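Putative aminooxidase (Propionibacterium acnes, PDB 2BA9) is an FAD-containing fatty acid isomerase of the flavin amine oxidoreductase family that produces conjugated linoleic acid from a polyunsaturated precursor. Local coordinates at residues P304-Y314 / I325-Y336. Residues are numbered along the deposited sequence; the frame is centred on the assembly and turned at random.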
loop_
_atom_site.group_PDB
_atom_site.type_symbol
_atom_site.label_atom_id
_atom_site.label_comp_id
_atom_site.label_asym_id
_atom_site.label_seq_id
_atom_site.Cartn_x
_atom_site.Cartn_y
_atom_site.Cartn_z
ATOM N N PRO A 304 -4.490 6.153 -18.497
ATOM C CA PRO A 304 -5.465 7.078 -17.896
ATOM C C PRO A 304 -6.759 7.187 -18.704
ATOM O O PRO A 304 -7.837 7.363 -18.147
ATOM C CB PRO A 304 -4.715 8.409 -17.908
ATOM C CG PRO A 304 -3.287 8.024 -17.852
ATOM C CD PRO A 304 -3.201 6.822 -18.728
ATOM N N GLU A 305 -6.623 7.059 -20.023
ATOM C CA GLU A 305 -7.736 7.039 -20.956
ATOM C C GLU A 305 -8.664 5.855 -20.707
ATOM O O GLU A 305 -9.810 5.852 -21.165
ATOM C CB GLU A 305 -7.182 6.950 -22.385
ATOM C CG GLU A 305 -6.453 8.202 -22.863
ATOM C CD GLU A 305 -4.966 8.293 -22.498
ATOM O OE1 GLU A 305 -4.370 7.338 -21.945
ATOM O OE2 GLU A 305 -4.387 9.361 -22.786
ATOM N N ARG A 306 -8.168 4.846 -19.994
ATOM C CA ARG A 306 -8.947 3.651 -19.679
ATOM C C ARG A 306 -9.315 3.516 -18.189
ATOM O O ARG A 306 -9.732 2.442 -17.739
ATOM C CB ARG A 306 -8.176 2.415 -20.161
ATOM C CG ARG A 306 -8.035 2.322 -21.670
ATOM C CD ARG A 306 -9.367 2.084 -22.396
ATOM N NE ARG A 306 -9.858 0.718 -22.216
ATOM C CZ ARG A 306 -10.956 0.232 -22.783
ATOM N NH1 ARG A 306 -11.678 0.980 -23.605
ATOM N NH2 ARG A 306 -11.331 -1.018 -22.545
ATOM N N LEU A 307 -9.205 4.615 -17.438
ATOM C CA LEU A 307 -9.600 4.639 -16.026
ATOM C C LEU A 307 -10.981 4.023 -15.787
ATOM O O LEU A 307 -11.925 4.337 -16.485
ATOM C CB LEU A 307 -9.614 6.078 -15.518
ATOM C CG LEU A 307 -9.703 6.280 -14.014
ATOM C CD1 LEU A 307 -8.450 5.774 -13.349
ATOM C CD2 LEU A 307 -9.921 7.780 -13.682
ATOM N N GLY A 308 -11.084 3.150 -14.788
ATOM C CA GLY A 308 -12.349 2.494 -14.454
ATOM C C GLY A 308 -12.388 1.083 -14.985
ATOM O O GLY A 308 -13.199 0.264 -14.543
ATOM N N HIS A 309 -11.510 0.774 -15.938
ATOM C CA HIS A 309 -11.477 -0.580 -16.497
ATOM C C HIS A 309 -10.669 -1.508 -15.619
ATOM O O HIS A 309 -9.830 -1.066 -14.856
ATOM C CB HIS A 309 -10.969 -0.567 -17.943
ATOM C CG HIS A 309 -12.018 -0.154 -18.925
ATOM N ND1 HIS A 309 -13.011 -1.011 -19.345
ATOM C CD2 HIS A 309 -12.263 1.033 -19.532
ATOM C CE1 HIS A 309 -13.811 -0.378 -20.191
ATOM N NE2 HIS A 309 -13.391 0.869 -20.307
ATOM N N VAL A 310 -10.939 -2.801 -15.719
ATOM C CA VAL A 310 -10.147 -3.812 -15.014
ATOM C C VAL A 310 -8.726 -3.860 -15.576
ATOM O O VAL A 310 -8.531 -4.070 -16.771
ATOM C CB VAL A 310 -10.764 -5.213 -15.146
ATOM C CG1 VAL A 310 -9.831 -6.274 -14.542
ATOM C CG2 VAL A 310 -12.144 -5.271 -14.495
ATOM N N MET A 311 -7.746 -3.697 -14.690
ATOM C CA MET A 311 -6.337 -3.685 -15.063
ATOM C C MET A 311 -5.643 -5.028 -14.833
ATOM O O MET A 311 -4.603 -5.298 -15.410
ATOM C CB MET A 311 -5.610 -2.608 -14.272
ATOM C CG MET A 311 -6.256 -1.243 -14.386
ATOM S SD MET A 311 -5.290 -0.015 -13.501
ATOM C CE MET A 311 -5.749 -0.381 -11.811
ATOM N N VAL A 312 -6.232 -5.852 -13.977
ATOM C CA VAL A 312 -5.664 -7.133 -13.607
ATOM C C VAL A 312 -6.721 -7.918 -12.856
ATOM O O VAL A 312 -7.631 -7.340 -12.250
ATOM C CB VAL A 312 -4.392 -6.981 -12.729
ATOM C CG1 VAL A 312 -4.699 -6.177 -11.477
ATOM C CG2 VAL A 312 -3.805 -8.356 -12.360
ATOM N N TYR A 313 -6.631 -9.243 -12.945
ATOM C CA TYR A 313 -7.454 -10.111 -12.111
ATOM C C TYR A 313 -6.598 -11.222 -11.552
ATOM O O TYR A 313 -5.613 -11.615 -12.162
ATOM C CB TYR A 313 -8.675 -10.650 -12.860
ATOM C CG TYR A 313 -8.384 -11.399 -14.133
ATOM C CD1 TYR A 313 -8.011 -12.742 -14.114
ATOM C CD2 TYR A 313 -8.507 -10.773 -15.366
ATOM C CE1 TYR A 313 -7.755 -13.422 -15.292
ATOM C CE2 TYR A 313 -8.251 -11.442 -16.539
ATOM C CZ TYR A 313 -7.880 -12.770 -16.509
ATOM O OH TYR A 313 -7.626 -13.435 -17.708
ATOM N N TYR A 314 -6.993 -11.705 -10.382
ATOM C CA TYR A 314 -6.222 -12.669 -9.613
ATOM C C TYR A 314 -6.843 -14.068 -9.581
ATOM O O TYR A 314 -7.948 -14.255 -9.060
ATOM C CB TYR A 314 -6.061 -12.115 -8.198
ATOM C CG TYR A 314 -5.334 -12.985 -7.201
ATOM C CD1 TYR A 314 -4.268 -13.790 -7.573
ATOM C CD2 TYR A 314 -5.701 -12.956 -5.871
ATOM C CE1 TYR A 314 -3.607 -14.576 -6.635
ATOM C CE2 TYR A 314 -5.061 -13.715 -4.938
ATOM C CZ TYR A 314 -4.014 -14.532 -5.316
ATOM O OH TYR A 314 -3.380 -15.268 -4.359
ATOM N N ILE A 325 -12.325 -15.166 -7.884
ATOM C CA ILE A 325 -11.389 -14.463 -8.743
ATOM C C ILE A 325 -11.639 -12.994 -8.462
ATOM O O ILE A 325 -12.768 -12.521 -8.615
ATOM C CB ILE A 325 -11.682 -14.733 -10.239
ATOM C CG1 ILE A 325 -11.543 -16.228 -10.572
ATOM C CG2 ILE A 325 -10.811 -13.865 -11.115
ATOM C CD1 ILE A 325 -10.124 -16.792 -10.585
ATOM N N THR A 326 -10.616 -12.278 -8.010
ATOM C CA THR A 326 -10.792 -10.869 -7.681
ATOM C C THR A 326 -10.326 -10.012 -8.866
ATOM O O THR A 326 -9.383 -10.373 -9.587
ATOM C CB THR A 326 -10.065 -10.457 -6.356
ATOM O OG1 THR A 326 -8.711 -10.919 -6.366
ATOM C CG2 THR A 326 -10.788 -11.021 -5.129
ATOM N N THR A 327 -11.012 -8.889 -9.060
ATOM C CA THR A 327 -10.706 -7.932 -10.117
ATOM C C THR A 327 -10.318 -6.610 -9.489
ATOM O O THR A 327 -10.755 -6.292 -8.371
ATOM C CB THR A 327 -11.919 -7.680 -11.051
ATOM O OG1 THR A 327 -12.893 -6.890 -10.363
ATOM C CG2 THR A 327 -12.548 -8.993 -11.528
ATOM N N TYR A 328 -9.534 -5.829 -10.238
ATOM C CA TYR A 328 -8.919 -4.588 -9.749
ATOM C C TYR A 328 -9.049 -3.471 -10.779
ATOM O O TYR A 328 -8.624 -3.627 -11.922
ATOM C CB TYR A 328 -7.443 -4.852 -9.429
ATOM C CG TYR A 328 -7.267 -6.012 -8.461
ATOM C CD1 TYR A 328 -7.107 -5.790 -7.089
ATOM C CD2 TYR A 328 -7.295 -7.328 -8.914
ATOM C CE1 TYR A 328 -6.990 -6.846 -6.208
ATOM C CE2 TYR A 328 -7.169 -8.390 -8.041
ATOM C CZ TYR A 328 -7.010 -8.142 -6.684
ATOM O OH TYR A 328 -6.889 -9.198 -5.823
ATOM N N LEU A 329 -9.643 -2.354 -10.370
ATOM C CA LEU A 329 -9.746 -1.155 -11.218
ATOM C C LEU A 329 -9.545 0.086 -10.369
ATOM O O LEU A 329 -9.689 0.053 -9.127
ATOM C CB LEU A 329 -11.114 -1.074 -11.921
ATOM C CG LEU A 329 -12.385 -1.039 -11.037
ATOM C CD1 LEU A 329 -12.701 0.332 -10.489
ATOM C CD2 LEU A 329 -13.610 -1.595 -11.769
ATOM N N LEU A 330 -9.232 1.190 -11.034
ATOM C CA LEU A 330 -9.041 2.466 -10.352
ATOM C C LEU A 330 -10.120 3.469 -10.762
ATOM O O LEU A 330 -10.495 3.551 -11.937
ATOM C CB LEU A 330 -7.663 3.049 -10.655
ATOM C CG LEU A 330 -6.545 2.713 -9.680
ATOM C CD1 LEU A 330 -5.242 3.192 -10.292
ATOM C CD2 LEU A 330 -6.806 3.340 -8.314
ATOM N N ARG A 331 -10.574 4.245 -9.786
ATOM C CA ARG A 331 -11.691 5.163 -9.970
ATOM C C ARG A 331 -11.295 6.630 -10.114
ATOM O O ARG A 331 -12.147 7.457 -10.412
ATOM C CB ARG A 331 -12.696 5.017 -8.818
ATOM C CG ARG A 331 -13.398 3.663 -8.835
ATOM C CD ARG A 331 -14.401 3.465 -7.716
ATOM N NE ARG A 331 -15.156 4.671 -7.411
ATOM C CZ ARG A 331 -16.034 4.780 -6.423
ATOM N NH1 ARG A 331 -16.319 3.736 -5.656
ATOM N NH2 ARG A 331 -16.654 5.941 -6.219
ATOM N N ASN A 332 -10.021 6.951 -9.938
ATOM C CA ASN A 332 -9.590 8.350 -9.946
ATOM C C ASN A 332 -8.271 8.576 -10.685
ATOM O O ASN A 332 -7.450 7.672 -10.819
ATOM C CB ASN A 332 -9.453 8.848 -8.513
ATOM C CG ASN A 332 -8.255 8.233 -7.814
ATOM O OD1 ASN A 332 -8.237 7.027 -7.534
ATOM N ND2 ASN A 332 -7.223 9.036 -7.593
ATOM N N HIS A 333 -8.091 9.814 -11.147
ATOM C CA HIS A 333 -6.851 10.285 -11.755
ATOM C C HIS A 333 -6.943 11.828 -11.740
ATOM O O HIS A 333 -8.043 12.388 -11.883
ATOM C CB HIS A 333 -6.748 9.729 -13.184
ATOM C CG HIS A 333 -5.490 10.086 -13.914
ATOM N ND1 HIS A 333 -5.303 11.309 -14.519
ATOM C CD2 HIS A 333 -4.380 9.360 -14.186
ATOM C CE1 HIS A 333 -4.125 11.332 -15.110
ATOM N NE2 HIS A 333 -3.541 10.162 -14.925
ATOM N N PRO A 334 -5.809 12.523 -11.550
ATOM C CA PRO A 334 -5.866 14.003 -11.528
ATOM C C PRO A 334 -6.498 14.682 -12.755
ATOM O O PRO A 334 -7.068 15.754 -12.626
ATOM C CB PRO A 334 -4.390 14.412 -11.410
ATOM C CG PRO A 334 -3.721 13.233 -10.806
ATOM C CD PRO A 334 -4.436 12.029 -11.335
ATOM N N ASP A 335 -6.376 14.067 -13.924
ATOM C CA ASP A 335 -6.850 14.662 -15.175
ATOM C C ASP A 335 -8.327 14.383 -15.502
ATOM O O ASP A 335 -8.868 14.929 -16.492
ATOM C CB ASP A 335 -5.936 14.215 -16.322
ATOM C CG ASP A 335 -4.550 14.837 -16.234
ATOM O OD1 ASP A 335 -4.335 15.669 -15.331
ATOM O OD2 ASP A 335 -3.671 14.489 -17.059
ATOM N N TYR A 336 -8.977 13.563 -14.661
ATOM C CA TYR A 336 -10.363 13.129 -14.871
ATOM C C TYR A 336 -11.248 13.250 -13.625
ATOM O O TYR A 336 -10.772 13.226 -12.486
ATOM C CB TYR A 336 -10.388 11.666 -15.314
ATOM C CG TYR A 336 -9.665 11.397 -16.616
ATOM C CD1 TYR A 336 -10.366 11.373 -17.825
ATOM C CD2 TYR A 336 -8.300 11.164 -16.640
ATOM C CE1 TYR A 336 -9.721 11.127 -19.022
ATOM C CE2 TYR A 336 -7.634 10.911 -17.850
ATOM C CZ TYR A 336 -8.349 10.895 -19.034
ATOM O OH TYR A 336 -7.703 10.651 -20.228
HETATM O O HOH W 1 -8.844 1.062 -13.737
HETATM O O HOH W 2 -8.665 -14.509 -6.298
#
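Leu307 drives its forked end against the backbone of 330-333: CD1 lies 3.3 Å from the carbonyl oxygens of both Leu330 and Asn332, while CD2 meets His333 CB. With CG trans to the backbone N (chi1 -167°), a branched residue can serve both places at once, and it is buried there. Gly308 follows in the type II turn 306-309, at backbone angles that call for glycine, and beyond it one water takes N-H groups from Gly308 and Leu330 and donates to His309 O, bridging the two segments where they part.

Tyr328 dominates the paired strands of this antiparallel beta hairpin. Met311 N donates a hydrogen bond to Tyr328 O at 2.9 Å, almost straight (170°). The flat Tyr328 ring can lie edge-on to Val312 O and Tyr314 CB, with Val312 CG1 against Tyr328 CB, and its OH reaches Thr326 OG1 at 2.6 Å, a bond that helps fix the ring. Tyr328 belongs to the FAD pocket and touches the cofactor. Tyr314 is long enough to run beside it on the same face, its ring edge near Thr326 OG1 and its OH hydrogen-bonded to Arg316; Tyr314 N hydrogen-bonds to Thr326 O at 2.8 Å. At the other end, Pro304 offers aliphatic C-H groups to the His333 face, CB 4.0 Å from the ring centroid (CH-pi); Asp335 N and Asp174 hold the two ring nitrogens.

The hairpin lies inside a mixed sheet, with strand 295-297 beside 310-315 and strand 277-288 beside 325-330. Helix 341-355 packs on Thr327 and Leu329, whereas helix 166-170 touches Met311 and Val312.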